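Local atomic coordinates of ABC transporter, substrate binding protein (Polyamine) (Agrobacterium tumefaciens, PDB entry 4EUO), a protein that binds gamma-aminobutanoic acid (GABA) in the periplasm and probably delivers it to an ABC transporter for uptake. Residues 100-105 with 221-226; 199-204 with 260-265; 216-221 with 280-285; 142-147 with 155-160. One frame throughout, in Å; residues are numbered along the deposited sequence.

How the contacts relate
Contacts 1, 2 and 3 form one cluster, their centres 8 to 10 Å apart, whereas the centre of contact 4 lies about 14 Å from that of contact 1 and farther from the others. Strand 96-107 pairs with strand 215-229 in contact 1 and with strand 196-200, whose end opens contact 2, so these elements belong to one mixed sheet. Contact 3 reuses strand 215-229 and shares Asn221 with contact 1. Along the chain, the segments of contacts 1, 2 and 3 interleave, and contact 4 is nested between the two strands of contact 1, touching it through Ile222. Contacts 1 and 2 both reach GABA, one at its amine and the other at its carboxylate; contacts 3 and 4 pack farther out.

Contact 1: 100-105 with 221-226; sequences YYSFVI and NITAAD. With ABU (gamma-amino-butanoic acid), chain E.
Tyr101 and Asp226 cross at about a right angle, ring and carboxylate planes 83° apart, with Tyr101 CE2 3.3 Å from Asp226 OD1. The ring's opposite faces meet different partners: GABA CD lies over one, toward the rim, and Ala224 O over the other. Ala224 CB sits against Tyr101 CZ at 3.6 Å. A chi1 of 67° puts Tyr101 CG between its own backbone N and carbonyl carbon. A water bridges Tyr101 OH and Ala225 O. Asp226 OD1 accepts the GABA amine, N to OD1 2.8 Å; OD2 receives a weak bond, and Asp58 OD1 close to it may raise the local negative charge. On the other face of the sheet Tyr100 slants across Thr223, whose OG1 is bonded to Asn291. Ser102 OG donates to Asn221 OD1 at 2.8 Å, tilted from the amide's carbonyl plane; Gln289 NE2 also bonds that oxygen. Four backbone bonds join the strands, among them a nearly straight one from Tyr101 N to Ala224 O (2.9 Å, 179°). This is an antiparallel strand pair in the mixed sheet of a periplasmic binding protein, carrying the amine end of the GABA pocket.

Contact 2: 199-204 with 260-265; sequences VWNGRM and TGYAPV. With ABU (gamma-amino-butanoic acid), chain E.
Tyr262 CG stands anti to its carbonyl carbon (chi1 -70°), and the ring beyond it reaches across to segment 199-204, its hydroxyl 3.4 Å from Trp200 CB. Arg203 starts with CG likewise anti to the carbonyl carbon, then bends at chi2 (-74°), and its guanidinium meets the same ligand carboxylate as the tyrosine. Tyr262 OH donates to GABA O at 2.6 Å, and Arg203 NE donates to that same oxygen. The second carboxylate oxygen, OXT, takes a nearly straight bond from Arg203 NH2 (2.8 Å). With the carboxyl carbon in the guanidinium plane, this is a two-pronged grip at the edge of the group, and the positive charge would be expected to stabilise the carboxylate. Arg203 NH2 has a further acceptor in Gly9 O. The Trp200 indole supplies a flat wall: GABA CB lies 3.3 Å above the ring plane, over its centre.

This is the carboxylate end of the pocket in a class D periplasmic binding protein, where strand 196-200 passes into helix 201-209 beside the loop following helix 250-260. Gly202 packs close against the tyrosine ring, its N 3.2 Å from Tyr262 CE1; a CB there would collide with CZ.

Asn201 and Tyr262 point opposite ways as they pass, amide and ring planes 88° apart, with Asn201 OD1 at the ring edge 3.2 Å from Tyr262 CE1. That oxygen also accepts from Ser102 N. Asn201 ND2 donates to Gly261 O, the nitrogen lying above that carbonyl plane. Thr260 OG1, itself hydrogen-bonded to Met256 O in helix 250-260, closes an ST turn by accepting from Tyr262 N.

Contact 3: 216-221 with 280-285; sequences TSWAQN and SLPDQQ
Trp218 and Gln285 form a stack between an indole and a side-chain amide, the two planes only 6° apart although the side chains as a whole cross at about a right angle. The contact ties the type II beta turn of residues 218-221, where strand 215-229 turns a corner, to the loop and 3-10 segment before strand 289-291.

The aliphatic part of Gln285 shares in the stack. Its CG lies 3.5 Å from the centroid of the six-membered ring and 13° off the normal, a CH-pi contact, while CB comes within 3.4 Å of Trp218 CE3. A bend at chi2 (-80°) places CD above the bond that joins the two indole rings, 3.6 Å from Trp218 CD2. The opposite indole face meets CG2 of Thr216, from the tryptophan's own strand. Pro282 slants across at the six-membered ring, where its CG is 4.1 Å from Trp218 CH2.

Beyond the ring, Ser102 and Val104 of strand 96-107 also touch Trp218, and Pro282 touches Ser102 and Asn201. The pack therefore sits against strand 96-107 and the start of helix 201-209, with the side chain of Pro282 about 10 Å from the bound GABA.

The polar link is the amide nitrogen of Asn221, at the end of the turn. Gln285 O takes one of its bonds, and the other returns to Trp218 O, which also accepts from Asn221 N. Two carbonyls thus fix the amide's rotation, each close to its plane: Asn221 ND2 to Gln285 O measures 2.9 Å and is nearly straight, and Asn221 ND2 to Trp218 O is 2.8 Å.

Contact 4: 142-147 with 155-160; sequences VIEAAL and DKLYPL
Glu144 reaches Tyr158 by folding its own chain. CG is anti to the carbonyl carbon, and a bend at chi2 (83°) sets CD to one side, with the carboxylate beside the tyrosine hydroxyl. Tyr158 OH donates to Glu144 OE2 at 2.6 Å, meeting the oxygen on its anti side, 18° out of the carboxylate plane. The side chains cross at about a right angle and the oxygen lies at the edge of the ring, near its plane, with carboxylate and ring planes 62° apart. The acid has further partners: OE2 accepts from Trp297 NE1 and OE1 from Gly141 N. Tyr158 OH in turn accepts from Asp293 N, so the hydroxyl links the helix to the chain just before helix 294-299. Several donors round a buried carboxylate would be expected to favour its charged form.

The contact is a helix packed against the connection that follows it: helix 142-149 runs out, and residues 155-160 pass across its side before helix 162-170 begins. The peptide bond from Tyr158 to Pro159 is cis.

Beside the polar pair lies a leucine cluster. Leu157 CD2 rests 3.7 Å from Leu147 CB, the two side chains slanting across each other, and its other methyl, CD1, touches Glu144 CG at 4.1 Å. Leu160 crosses both Ile143 and Leu147 at about a right angle. Both its methyls reach Ile143 CG2, Leu160 CD1 at 4.1 Å, and Leu160 CD2 also meets Leu147 CD1 at 3.9 Å. Trp297 also touches Ile143 and Leu160, while Val152 meets Leu147 and Leu157.

Contact 1: 100-105 with 221-226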
# COMPACT_ATOMS: atom_id res chain seq x y z
N TYR A 100 -5.77 -4.51 2.49
CA TYR A 100 -5.08 -4.21 3.73
C TYR A 100 -3.71 -4.83 3.64
O TYR A 100 -3.57 -5.98 3.20
CB TYR A 100 -5.94 -4.75 4.87
CG TYR A 100 -5.45 -4.50 6.28
CD1 TYR A 100 -5.78 -3.34 6.95
CD2 TYR A 100 -4.76 -5.49 6.98
CE1 TYR A 100 -5.43 -3.14 8.29
CE2 TYR A 100 -4.38 -5.30 8.32
CZ TYR A 100 -4.75 -4.14 8.96
OH TYR A 100 -4.45 -3.96 10.30
N TYR A 101 -2.66 -4.09 4.02
CA TYR A 101 -1.31 -4.59 3.82
C TYR A 101 -0.41 -4.21 4.96
O TYR A 101 -0.78 -3.40 5.81
CB TYR A 101 -0.73 -4.02 2.49
CG TYR A 101 -0.49 -2.53 2.47
CD1 TYR A 101 0.75 -2.00 2.83
CD2 TYR A 101 -1.48 -1.64 2.05
CE1 TYR A 101 0.98 -0.62 2.80
CE2 TYR A 101 -1.27 -0.27 2.02
CZ TYR A 101 -0.03 0.23 2.38
OH TYR A 101 0.23 1.58 2.32
N SER A 102 0.84 -4.71 4.92
CA SER A 102 1.84 -4.33 5.88
C SER A 102 3.14 -3.96 5.20
O SER A 102 3.46 -4.54 4.15
CB SER A 102 2.20 -5.51 6.78
OG SER A 102 1.09 -5.83 7.60
N PHE A 103 3.89 -3.07 5.82
CA PHE A 103 5.30 -2.92 5.54
C PHE A 103 6.00 -3.96 6.44
O PHE A 103 5.74 -4.01 7.65
CB PHE A 103 5.83 -1.54 5.89
CG PHE A 103 5.34 -0.51 4.93
CD1 PHE A 103 5.93 -0.38 3.67
CD2 PHE A 103 4.30 0.32 5.27
CE1 PHE A 103 5.44 0.58 2.77
CE2 PHE A 103 3.82 1.26 4.36
CZ PHE A 103 4.42 1.41 3.13
N VAL A 104 6.83 -4.79 5.83
CA VAL A 104 7.58 -5.85 6.50
C VAL A 104 9.03 -5.74 6.15
O VAL A 104 9.42 -5.01 5.22
CB VAL A 104 7.05 -7.23 6.05
CG1 VAL A 104 5.59 -7.41 6.46
CG2 VAL A 104 7.18 -7.41 4.53
N ILE A 105 9.86 -6.52 6.86
CA ILE A 105 11.28 -6.50 6.57
C ILE A 105 11.57 -7.67 5.64
O ILE A 105 11.65 -8.83 6.09
CB ILE A 105 12.13 -6.53 7.85
CG1 ILE A 105 11.74 -5.35 8.77
CG2 ILE A 105 13.62 -6.46 7.48
CD1 ILE A 105 12.42 -5.38 10.16
N ASN A 221 5.42 -5.44 12.20
CA ASN A 221 5.00 -5.09 10.82
C ASN A 221 4.02 -3.93 10.93
O ASN A 221 3.22 -3.88 11.86
CB ASN A 221 4.42 -6.29 10.11
CG ASN A 221 3.09 -6.77 10.64
OD1 ASN A 221 2.03 -6.37 10.15
ND2 ASN A 221 3.12 -7.73 11.60
N ILE A 222 4.07 -3.00 9.96
CA ILE A 222 3.30 -1.77 10.04
C ILE A 222 2.16 -1.84 9.05
O ILE A 222 2.40 -1.89 7.83
CB ILE A 222 4.21 -0.57 9.78
CG1 ILE A 222 5.36 -0.50 10.82
CG2 ILE A 222 3.38 0.74 9.75
CD1 ILE A 222 6.48 0.42 10.33
N THR A 223 0.92 -1.84 9.55
CA THR A 223 -0.23 -1.98 8.66
C THR A 223 -0.75 -0.67 8.14
O THR A 223 -0.59 0.39 8.76
CB THR A 223 -1.41 -2.69 9.35
OG1 THR A 223 -1.88 -1.87 10.42
CG2 THR A 223 -1.04 -4.01 9.91
N ALA A 224 -1.38 -0.74 6.96
CA ALA A 224 -2.05 0.36 6.32
C ALA A 224 -3.01 -0.24 5.30
O ALA A 224 -3.11 -1.47 5.20
CB ALA A 224 -1.05 1.33 5.67
N ALA A 225 -3.76 0.60 4.58
CA ALA A 225 -4.66 0.07 3.57
C ALA A 225 -4.67 0.98 2.39
O ALA A 225 -4.48 2.19 2.52
CB ALA A 225 -6.08 -0.10 4.12
N ASP A 226 -4.92 0.39 1.22
CA ASP A 226 -5.19 1.18 0.03
C ASP A 226 -6.70 1.35 -0.09
O ASP A 226 -7.49 0.60 0.52
CB ASP A 226 -4.65 0.53 -1.23
CG ASP A 226 -3.17 0.83 -1.50
OD1 ASP A 226 -2.48 1.33 -0.58
OD2 ASP A 226 -2.72 0.61 -2.65
N ABU E . 0.09 1.19 -1.57
CD ABU E . 0.38 -0.25 -1.51
CB ABU E . 0.70 -0.81 -2.87
CG ABU E . 0.95 -2.28 -2.76
C ABU E . 1.42 -2.97 -4.02
O ABU E . 2.00 -4.16 -3.90
OXT ABU E . 1.40 -2.39 -5.20
O HOH W 1 -1.89 3.13 2.27

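Contact 2: 199-204 with 260-265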
# COMPACT_ATOMS: atom_id res chain seq x y z
N VAL A 199 9.34 -3.17 2.92
CA VAL A 199 8.66 -3.34 1.64
C VAL A 199 7.21 -3.75 1.84
O VAL A 199 6.82 -4.24 2.91
CB VAL A 199 9.38 -4.44 0.79
CG1 VAL A 199 10.82 -4.00 0.45
CG2 VAL A 199 9.43 -5.77 1.54
N TRP A 200 6.40 -3.58 0.79
CA TRP A 200 5.01 -4.01 0.81
C TRP A 200 5.00 -5.53 0.87
O TRP A 200 5.67 -6.18 0.06
CB TRP A 200 4.29 -3.52 -0.44
CG TRP A 200 4.11 -2.04 -0.55
CD1 TRP A 200 3.82 -1.17 0.45
CD2 TRP A 200 4.10 -1.27 -1.76
NE1 TRP A 200 3.64 0.11 -0.05
CE2 TRP A 200 3.79 0.07 -1.42
CE3 TRP A 200 4.31 -1.59 -3.11
CZ2 TRP A 200 3.71 1.09 -2.37
CZ3 TRP A 200 4.18 -0.59 -4.07
CH2 TRP A 200 3.91 0.74 -3.69
N ASN A 201 4.21 -6.12 1.80
CA ASN A 201 4.32 -7.56 2.01
C ASN A 201 4.01 -8.39 0.77
O ASN A 201 4.69 -9.40 0.52
CB ASN A 201 3.49 -8.00 3.21
CG ASN A 201 2.00 -7.98 2.96
OD1 ASN A 201 1.34 -6.92 3.01
ND2 ASN A 201 1.44 -9.15 2.62
N GLY A 202 3.02 -7.99 0.02
CA GLY A 202 2.59 -8.74 -1.15
C GLY A 202 3.65 -8.76 -2.23
O GLY A 202 3.69 -9.71 -3.03
N ARG A 203 4.57 -7.79 -2.25
CA ARG A 203 5.64 -7.81 -3.25
C ARG A 203 6.61 -8.95 -2.95
O ARG A 203 7.20 -9.51 -3.89
CB ARG A 203 6.36 -6.48 -3.27
CG ARG A 203 5.47 -5.35 -3.76
CD ARG A 203 5.27 -5.43 -5.28
NE ARG A 203 4.22 -4.51 -5.71
CZ ARG A 203 4.02 -4.15 -6.98
NH1 ARG A 203 4.83 -4.59 -7.93
NH2 ARG A 203 3.06 -3.29 -7.29
N MET A 204 6.75 -9.33 -1.67
CA MET A 204 7.59 -10.47 -1.29
C MET A 204 6.85 -11.77 -1.63
O MET A 204 7.48 -12.70 -2.17
CB MET A 204 7.95 -10.41 0.19
CG MET A 204 8.75 -9.18 0.59
SD MET A 204 10.32 -8.96 -0.31
CE MET A 204 9.83 -7.77 -1.65
N THR A 260 -2.57 -12.19 -4.10
CA THR A 260 -1.51 -11.23 -3.76
C THR A 260 -0.80 -11.44 -2.44
O THR A 260 0.32 -10.95 -2.29
CB THR A 260 -2.09 -9.80 -3.66
OG1 THR A 260 -3.11 -9.78 -2.66
CG2 THR A 260 -2.61 -9.28 -4.98
N GLY A 261 -1.47 -12.02 -1.45
CA GLY A 261 -0.94 -12.06 -0.10
C GLY A 261 -1.36 -10.85 0.73
O GLY A 261 -0.93 -10.70 1.87
N TYR A 262 -2.24 -10.00 0.19
CA TYR A 262 -2.80 -8.86 0.93
C TYR A 262 -4.10 -9.33 1.57
O TYR A 262 -4.68 -10.33 1.13
CB TYR A 262 -3.06 -7.65 0.01
CG TYR A 262 -1.77 -7.02 -0.46
CD1 TYR A 262 -0.78 -6.67 0.45
CD2 TYR A 262 -1.51 -6.83 -1.82
CE1 TYR A 262 0.42 -6.11 0.03
CE2 TYR A 262 -0.30 -6.28 -2.25
CZ TYR A 262 0.66 -5.95 -1.32
OH TYR A 262 1.89 -5.51 -1.70
N ALA A 263 -4.55 -8.65 2.63
CA ALA A 263 -5.79 -9.04 3.30
C ALA A 263 -6.98 -8.37 2.66
O ALA A 263 -6.92 -7.21 2.21
CB ALA A 263 -5.71 -8.70 4.78
N PRO A 264 -8.12 -9.08 2.60
CA PRO A 264 -9.33 -8.48 2.05
C PRO A 264 -9.93 -7.43 2.99
O PRO A 264 -9.68 -7.44 4.20
CB PRO A 264 -10.26 -9.67 1.86
CG PRO A 264 -9.81 -10.67 2.85
CD PRO A 264 -8.35 -10.46 3.09
N VAL A 265 -10.74 -6.55 2.41
CA VAL A 265 -11.45 -5.47 3.09
C VAL A 265 -12.96 -5.60 2.92
O VAL A 265 -13.69 -4.62 2.97
CB VAL A 265 -10.88 -4.07 2.76
CG1 VAL A 265 -9.50 -3.90 3.42
CG2 VAL A 265 -10.79 -3.87 1.25
N ABU E . 0.09 1.19 -1.57
CD ABU E . 0.38 -0.25 -1.51
CB ABU E . 0.70 -0.81 -2.87
CG ABU E . 0.95 -2.28 -2.76
C ABU E . 1.42 -2.97 -4.02
O ABU E . 2.00 -4.16 -3.90
OXT ABU E . 1.40 -2.39 -5.20
O HOH W 2 1.35 -9.97 -4.89

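Contact 3: 216-221 with 280-285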
# COMPACT_ATOMS: atom_id res chain seq x y z
N THR A 216 10.70 -13.01 5.02
CA THR A 216 9.97 -11.85 5.52
C THR A 216 9.94 -11.92 7.05
O THR A 216 9.53 -12.96 7.59
CB THR A 216 8.52 -11.86 5.00
OG1 THR A 216 8.54 -11.64 3.59
CG2 THR A 216 7.68 -10.79 5.63
N SER A 217 10.34 -10.84 7.72
CA SER A 217 10.11 -10.72 9.16
C SER A 217 8.89 -9.84 9.36
O SER A 217 8.86 -8.69 8.88
CB SER A 217 11.30 -10.14 9.90
OG SER A 217 10.91 -9.95 11.26
N TRP A 218 7.90 -10.36 10.10
CA TRP A 218 6.68 -9.64 10.44
C TRP A 218 6.78 -8.96 11.82
O TRP A 218 5.76 -8.46 12.32
CB TRP A 218 5.49 -10.60 10.44
CG TRP A 218 5.18 -11.12 9.07
CD1 TRP A 218 5.68 -12.25 8.48
CD2 TRP A 218 4.21 -10.59 8.16
NE1 TRP A 218 5.10 -12.43 7.24
CE2 TRP A 218 4.18 -11.43 7.03
CE3 TRP A 218 3.33 -9.49 8.21
CZ2 TRP A 218 3.33 -11.20 5.95
CZ3 TRP A 218 2.49 -9.27 7.15
CH2 TRP A 218 2.51 -10.09 6.03
N ALA A 219 8.00 -8.91 12.40
CA ALA A 219 8.14 -8.29 13.72
C ALA A 219 7.85 -6.78 13.64
O ALA A 219 8.53 -6.04 12.94
CB ALA A 219 9.55 -8.54 14.27
N GLN A 220 6.86 -6.33 14.42
CA GLN A 220 6.38 -4.94 14.41
C GLN A 220 5.97 -4.52 12.98
O GLN A 220 6.14 -3.37 12.60
CB GLN A 220 7.35 -3.93 15.02
CG GLN A 220 7.69 -4.23 16.49
CD GLN A 220 8.69 -3.22 16.96
OE1 GLN A 220 9.77 -3.05 16.41
NE2 GLN A 220 8.32 -2.46 17.98
N ASN A 221 5.42 -5.44 12.20
CA ASN A 221 5.00 -5.09 10.82
C ASN A 221 4.02 -3.93 10.93
O ASN A 221 3.22 -3.88 11.86
CB ASN A 221 4.42 -6.29 10.11
CG ASN A 221 3.09 -6.77 10.64
OD1 ASN A 221 2.03 -6.37 10.15
ND2 ASN A 221 3.12 -7.73 11.60
N SER A 280 -1.79 -16.50 6.78
CA SER A 280 -0.56 -15.75 6.52
C SER A 280 -0.78 -14.28 6.15
O SER A 280 0.20 -13.57 5.92
CB SER A 280 0.21 -16.43 5.38
OG SER A 280 -0.53 -16.37 4.17
N LEU A 281 -2.05 -13.85 6.02
CA LEU A 281 -2.36 -12.50 5.56
C LEU A 281 -2.08 -11.47 6.64
O LEU A 281 -2.08 -11.80 7.83
CB LEU A 281 -3.79 -12.42 5.05
CG LEU A 281 -4.20 -13.41 3.93
CD1 LEU A 281 -5.62 -13.22 3.58
CD2 LEU A 281 -3.28 -13.32 2.68
N PRO A 282 -1.84 -10.21 6.26
CA PRO A 282 -1.44 -9.20 7.26
C PRO A 282 -2.38 -9.05 8.44
O PRO A 282 -1.91 -8.78 9.54
CB PRO A 282 -1.41 -7.89 6.47
CG PRO A 282 -1.10 -8.33 5.10
CD PRO A 282 -1.72 -9.68 4.89
N ASP A 283 -3.68 -9.23 8.24
CA ASP A 283 -4.62 -9.09 9.36
C ASP A 283 -4.54 -10.23 10.38
O ASP A 283 -5.19 -10.14 11.44
CB ASP A 283 -6.04 -8.84 8.85
CG ASP A 283 -6.63 -9.94 8.00
OD1 ASP A 283 -5.88 -10.87 7.61
OD2 ASP A 283 -7.85 -9.82 7.65
N GLN A 284 -3.75 -11.28 10.10
CA GLN A 284 -3.48 -12.39 11.01
C GLN A 284 -2.07 -12.33 11.60
O GLN A 284 -1.76 -13.14 12.48
CB GLN A 284 -3.69 -13.74 10.32
CG GLN A 284 -5.11 -13.93 9.78
CD GLN A 284 -6.13 -14.03 10.88
OE1 GLN A 284 -5.91 -14.69 11.91
NE2 GLN A 284 -7.27 -13.38 10.71
N GLN A 285 -1.20 -11.41 11.12
CA GLN A 285 0.19 -11.34 11.57
C GLN A 285 0.26 -10.37 12.73
O GLN A 285 0.96 -9.36 12.69
CB GLN A 285 1.08 -10.89 10.40
CG GLN A 285 1.01 -11.85 9.20
CD GLN A 285 1.85 -13.11 9.31
OE1 GLN A 285 1.98 -13.88 8.33
NE2 GLN A 285 2.55 -13.29 10.41

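Contact 4: 142-147 with 155-160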
# COMPACT_ATOMS: atom_id res chain seq x y z
N VAL A 142 7.87 4.71 6.82
CA VAL A 142 9.30 4.86 7.11
C VAL A 142 9.52 5.64 8.39
O VAL A 142 10.36 5.25 9.23
CB VAL A 142 10.04 5.52 5.94
CG1 VAL A 142 11.49 5.73 6.34
CG2 VAL A 142 9.99 4.63 4.71
N ILE A 143 8.79 6.73 8.59
CA ILE A 143 8.95 7.52 9.82
C ILE A 143 8.60 6.64 11.03
O ILE A 143 9.34 6.63 12.01
CB ILE A 143 8.09 8.79 9.70
CG1 ILE A 143 8.75 9.78 8.71
CG2 ILE A 143 7.87 9.44 11.10
CD1 ILE A 143 7.84 10.85 8.17
N GLU A 144 7.50 5.89 10.96
CA GLU A 144 7.13 5.02 12.06
C GLU A 144 8.19 3.94 12.29
O GLU A 144 8.57 3.69 13.44
CB GLU A 144 5.77 4.35 11.78
CG GLU A 144 4.55 5.27 11.84
CD GLU A 144 4.22 6.08 10.60
OE1 GLU A 144 5.02 6.12 9.64
OE2 GLU A 144 3.10 6.64 10.59
N ALA A 145 8.73 3.35 11.23
CA ALA A 145 9.77 2.34 11.41
C ALA A 145 11.00 2.95 12.09
O ALA A 145 11.59 2.29 12.97
CB ALA A 145 10.14 1.73 10.07
N ALA A 146 11.41 4.17 11.70
CA ALA A 146 12.56 4.82 12.33
C ALA A 146 12.28 5.05 13.83
O ALA A 146 13.16 4.81 14.67
CB ALA A 146 12.81 6.16 11.65
N LEU A 147 11.06 5.46 14.18
CA LEU A 147 10.72 5.71 15.57
C LEU A 147 10.71 4.42 16.35
O LEU A 147 11.24 4.38 17.48
CB LEU A 147 9.38 6.45 15.64
CG LEU A 147 9.43 7.90 15.16
CD1 LEU A 147 8.05 8.42 14.82
CD2 LEU A 147 10.13 8.81 16.20
N ASP A 155 2.16 1.89 20.74
CA ASP A 155 1.04 2.73 21.14
C ASP A 155 1.36 4.20 21.37
O ASP A 155 0.42 4.97 21.58
CB ASP A 155 0.26 2.12 22.33
CG ASP A 155 1.07 1.57 23.49
OD1 ASP A 155 0.52 0.72 24.24
OD2 ASP A 155 2.26 1.95 23.62
N LYS A 156 2.63 4.60 21.27
CA LYS A 156 3.02 5.99 21.52
C LYS A 156 3.59 6.69 20.27
O LYS A 156 4.23 7.73 20.40
CB LYS A 156 4.05 6.06 22.66
CG LYS A 156 3.56 5.44 23.98
CD LYS A 156 3.15 6.49 25.01
CE LYS A 156 4.29 6.92 25.90
NZ LYS A 156 3.88 8.00 26.84
N LEU A 157 3.32 6.17 19.08
CA LEU A 157 3.86 6.78 17.87
C LEU A 157 3.27 8.13 17.54
O LEU A 157 3.99 8.98 17.03
CB LEU A 157 3.63 5.87 16.66
CG LEU A 157 4.56 4.66 16.61
CD1 LEU A 157 4.04 3.66 15.60
CD2 LEU A 157 6.01 5.08 16.24
N TYR A 158 1.97 8.32 17.79
CA TYR A 158 1.28 9.53 17.38
C TYR A 158 0.97 10.48 18.53
O TYR A 158 0.57 10.01 19.60
CB TYR A 158 -0.01 9.20 16.62
CG TYR A 158 0.25 8.33 15.41
CD1 TYR A 158 0.72 8.88 14.23
CD2 TYR A 158 0.10 6.95 15.47
CE1 TYR A 158 1.03 8.09 13.13
CE2 TYR A 158 0.45 6.13 14.39
CZ TYR A 158 0.91 6.72 13.22
OH TYR A 158 1.19 5.93 12.13
N PRO A 159 1.14 11.79 18.35
CA PRO A 159 1.61 12.47 17.13
C PRO A 159 3.07 12.18 16.84
O PRO A 159 3.87 12.00 17.75
CB PRO A 159 1.37 13.96 17.43
CG PRO A 159 1.49 14.05 18.93
CD PRO A 159 0.90 12.76 19.45
N LEU A 160 3.42 12.14 15.57
CA LEU A 160 4.77 11.78 15.20
C LEU A 160 5.82 12.77 15.66
O LEU A 160 5.63 13.96 15.50
CB LEU A 160 4.87 11.66 13.68
CG LEU A 160 4.03 10.56 13.04
CD1 LEU A 160 4.03 10.75 11.53
CD2 LEU A 160 4.48 9.15 13.46